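Local coordinates for protein CG8862 (Drosophila melanogaster, PDB 3ISM) that cleaves nucleic acids as endonuclease G, a magnesium-dependent nuclease of the DNA/RNA non-specific endonuclease family, and is held inactive here by its inhibitor EndoGI, at the interface of chains A and C and the interface of chains B and C. Sequence-based numbering; all coordinates share one arbitrary frame. Chains: chain A/B, CG8862; chain C, CG4930.

The centres of the C-alpha atoms of the two contacts lie about 50 Å apart, with no nuclease residue shared: contact 1 uses strand 98-101 and its surroundings in chain A, contact 2 the helix 136-146 in chain B. What they have in common is chain C, which reaches one nuclease copy with residues 101 and 145-146 and the other with 333-335, so a single inhibitor chain engages both. The centre of contact 1 is about 7 Å from A:His101 and that of contact 2 about 11 Å from B:His101, the predicted proton acceptors. Both lie close to an active site, which would fit inhibition by obstructing the catalytic cleft.

Contact 1: the interface of chains A and C. Residues chain A 75, 92, 98-99, 133-134; chain C 101, 145-146.
A:Arg99 reaches from strand 98-101 of the nuclease, inside the DRGH motif of the DNA/RNA non-specific endonucleases, into the grip of inhibitor residues C:Asp145 and C:Phe101. Its CB lies 3.6 Å from the carboxylate oxygen OD2 of C:Asp145, CG rests over one face of the A:Tyr92 ring, toward the rim, and CD comes within 4.0 Å of the same OD2. A turn about the CG-CD bond (chi3 -67°) brings NE and NH2 side-on to the carboxylate. NE donates to C:Asp145 OD2 at 3.1 Å on its syn side, tilted out of the carboxylate plane, and NH2 meets the syn lone pair of OD1 at 3.0 Å in a salt bridge. NH2 also donates to the backbone O of C:Phe101 at 2.9 Å. The guanidinium is sandwiched: A:Phe75 lies on one face, and the C:Phe101 ring stacks on the other, 5° from parallel, with CZ 3.4 Å from C:Phe101 CE1 and NH1 over the ring face in a cation-pi contact. An alanine here would probably leave the C:Asp145 carboxylate without its charged mate and open a gap between the two phenylalanine rings. The backbone N of A:Arg99 gives C:Asp145 OD2 a second donor at 2.8 Å, anti and somewhat out of plane. Behind this, A:Arg134 holds A:Asp98 side-on, and A:Asn133, a magnesium-binding residue with no metal modelled on it here, donates to A:Asp98 OD2. Water 1 joins A:Asn133 ND2 and A:Arg99 O to C:Asp145 O.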
# COMPACT_ATOMS: atom_id res chain seq x y z
N PHE A 75 16.25 -15.76 -11.19
CA PHE A 75 15.10 -15.23 -10.49
C PHE A 75 14.32 -16.36 -9.84
O PHE A 75 13.92 -17.31 -10.52
CB PHE A 75 14.20 -14.52 -11.48
CG PHE A 75 14.70 -13.17 -11.91
CD1 PHE A 75 14.68 -12.10 -11.04
CD2 PHE A 75 15.19 -12.97 -13.20
CE1 PHE A 75 15.11 -10.83 -11.45
CE2 PHE A 75 15.64 -11.71 -13.61
CZ PHE A 75 15.59 -10.65 -12.73
N TYR A 92 4.95 -11.93 -13.29
CA TYR A 92 5.66 -10.98 -14.13
C TYR A 92 5.67 -11.33 -15.62
O TYR A 92 5.83 -10.43 -16.44
CB TYR A 92 7.11 -10.87 -13.66
CG TYR A 92 7.30 -10.10 -12.37
CD1 TYR A 92 7.21 -10.74 -11.13
CD2 TYR A 92 7.58 -8.73 -12.39
CE1 TYR A 92 7.39 -10.03 -9.93
CE2 TYR A 92 7.78 -8.02 -11.20
CZ TYR A 92 7.68 -8.68 -9.98
OH TYR A 92 7.88 -7.98 -8.81
N ASP A 98 9.34 -5.55 -16.10
CA ASP A 98 10.53 -6.27 -15.68
C ASP A 98 10.42 -6.66 -14.20
O ASP A 98 9.73 -6.00 -13.43
CB ASP A 98 11.77 -5.37 -15.86
CG ASP A 98 12.22 -5.28 -17.29
OD1 ASP A 98 11.46 -5.71 -18.18
OD2 ASP A 98 13.36 -4.81 -17.54
N ARG A 99 11.10 -7.74 -13.83
CA ARG A 99 11.40 -8.02 -12.43
C ARG A 99 12.53 -7.08 -12.04
O ARG A 99 13.69 -7.29 -12.43
CB ARG A 99 11.82 -9.49 -12.27
CG ARG A 99 10.71 -10.48 -12.56
CD ARG A 99 11.21 -11.86 -12.89
NE ARG A 99 11.93 -11.91 -14.16
CZ ARG A 99 12.28 -13.05 -14.74
NH1 ARG A 99 11.94 -14.19 -14.17
NH2 ARG A 99 12.95 -13.04 -15.89
N ASN A 133 14.06 0.45 -15.95
CA ASN A 133 14.89 -0.60 -15.33
C ASN A 133 16.25 -0.82 -16.02
O ASN A 133 17.31 -0.78 -15.39
CB ASN A 133 14.15 -1.94 -15.30
CG ASN A 133 14.98 -3.04 -14.69
OD1 ASN A 133 15.69 -2.82 -13.69
ND2 ASN A 133 14.92 -4.22 -15.28
N ARG A 134 16.20 -1.03 -17.33
CA ARG A 134 17.37 -1.38 -18.12
C ARG A 134 18.24 -0.17 -18.48
O ARG A 134 19.38 -0.32 -18.95
CB ARG A 134 16.89 -2.10 -19.37
CG ARG A 134 16.05 -3.35 -19.04
CD ARG A 134 15.56 -4.02 -20.30
NE ARG A 134 14.29 -4.72 -20.11
CZ ARG A 134 13.54 -5.17 -21.10
NH1 ARG A 134 12.39 -5.78 -20.81
NH2 ARG A 134 13.92 -5.03 -22.36
N PHE C 101 12.91 -14.45 -21.03
CA PHE C 101 12.37 -14.38 -19.68
C PHE C 101 12.93 -15.50 -18.79
O PHE C 101 13.36 -15.25 -17.66
CB PHE C 101 10.83 -14.44 -19.72
CG PHE C 101 10.18 -14.35 -18.36
CD1 PHE C 101 9.94 -13.11 -17.76
CD2 PHE C 101 9.79 -15.50 -17.67
CE1 PHE C 101 9.34 -13.02 -16.51
CE2 PHE C 101 9.19 -15.41 -16.41
CZ PHE C 101 8.96 -14.18 -15.83
N ASP C 145 14.79 -8.71 -19.27
CA ASP C 145 15.09 -8.10 -17.96
C ASP C 145 16.32 -8.72 -17.26
O ASP C 145 16.68 -8.32 -16.15
CB ASP C 145 13.86 -8.00 -17.03
CG ASP C 145 13.31 -9.36 -16.58
OD1 ASP C 145 13.84 -10.43 -16.94
OD2 ASP C 145 12.30 -9.34 -15.84
N LEU C 146 16.94 -9.67 -17.93
CA LEU C 146 18.18 -10.28 -17.44
C LEU C 146 19.40 -9.47 -17.83
O LEU C 146 20.52 -9.80 -17.44
CB LEU C 146 18.31 -11.71 -17.96
CG LEU C 146 17.42 -12.68 -17.21
CD1 LEU C 146 16.05 -12.87 -17.87
CD2 LEU C 146 18.12 -13.98 -17.09
O HOH W 1 15.60 -6.87 -14.13

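Contact 2: the interface of chains B and C. Residues chain B 138, 142, 145; chain C 333-335.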
# COMPACT_ATOMS: atom_id res chain seq x y z
N ASN B 138 -21.76 0.12 12.03
CA ASN B 138 -22.18 0.07 13.44
C ASN B 138 -22.91 -1.23 13.77
O ASN B 138 -22.72 -1.80 14.84
CB ASN B 138 -23.04 1.29 13.81
CG ASN B 138 -23.62 1.18 15.22
OD1 ASN B 138 -24.83 1.27 15.41
ND2 ASN B 138 -22.76 1.00 16.21
N ALA B 142 -22.01 -3.61 16.74
CA ALA B 142 -23.00 -4.04 17.73
C ALA B 142 -23.13 -5.57 17.84
O ALA B 142 -23.33 -6.10 18.93
CB ALA B 142 -24.36 -3.41 17.43
N ARG B 145 -20.12 -6.98 19.82
CA ARG B 145 -20.40 -6.78 21.26
C ARG B 145 -21.42 -7.78 21.81
O ARG B 145 -21.28 -8.27 22.94
CB ARG B 145 -20.85 -5.34 21.56
CG ARG B 145 -19.75 -4.29 21.34
CD ARG B 145 -20.18 -2.89 21.85
NE ARG B 145 -21.08 -2.22 20.92
CZ ARG B 145 -20.69 -1.34 19.99
NH1 ARG B 145 -19.40 -1.00 19.86
NH2 ARG B 145 -21.61 -0.79 19.19
N ASP C 333 -23.76 7.49 16.01
CA ASP C 333 -24.26 6.46 15.10
C ASP C 333 -25.67 5.96 15.47
O ASP C 333 -26.32 6.53 16.34
CB ASP C 333 -23.27 5.29 14.99
CG ASP C 333 -22.96 4.63 16.34
OD1 ASP C 333 -23.83 4.58 17.24
OD2 ASP C 333 -21.81 4.15 16.49
N ASN C 334 -26.10 4.88 14.82
CA ASN C 334 -27.42 4.27 15.02
C ASN C 334 -27.89 4.02 16.45
O ASN C 334 -29.00 4.39 16.81
CB ASN C 334 -27.52 2.95 14.25
CG ASN C 334 -28.06 3.13 12.86
OD1 ASN C 334 -28.30 4.26 12.42
ND2 ASN C 334 -28.25 2.02 12.14
N GLU C 335 -27.04 3.38 17.26
CA GLU C 335 -27.39 2.97 18.61
C GLU C 335 -27.62 4.15 19.57
O GLU C 335 -28.25 3.99 20.61
CB GLU C 335 -26.32 2.02 19.17
CG GLU C 335 -26.43 0.60 18.64
CD GLU C 335 -25.45 -0.36 19.30
OE1 GLU C 335 -24.23 -0.15 19.17
OE2 GLU C 335 -25.91 -1.33 19.95
O HOH W 2 -23.97 -2.51 21.48
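B:Asn138, B:Ala142 and B:Arg145 rise from the regular helical backbone of 136-146 to meet a loop of the inhibitor, C:Asp333 to C:Glu335, extended at C:Asp333 and turned to helical values at the next two residues. In the nuclease, a member of the DNA/RNA non-specific endonuclease family, this helix also carries B:Glu141, a magnesium-binding position. C:Glu335 reaches out, extended beyond CG, to meet the tip of B:Arg145, whose own chain is bent about its CG-CD bond. There the two side chains meet end to end, their flat groups nearly coplanar at 16°. The guanidinium NH2 of B:Arg145 forms a salt bridge with C:Glu335 OE1 at 2.7 Å, approaching nearly along the C-O axis, with a noticeably bent hydrogen bond of 136° at the hydrogen; OE1 lies tilted from the guanidinium plane. The second carboxylate oxygen is tied in through solvent: water 2 lies 2.7 Å from C:Glu335 OE2 and 3.0 Å from B:Arg145 NE, making a second link between the same two side chains. The methyl CB of B:Ala142 packs against the carboxylate carbon CD of C:Glu335 at 3.7 Å. One turn earlier, the amide of B:Asn138 stacks on the carboxylate of C:Asp333, planes 20° apart, and its ND2 makes a weak hydrogen bond to C:Glu335 OE1. OD1 of B:Asn138 lies 3.4 Å from CB of C:Asn334, with the C:Glu335 backbone N near it but not bonded.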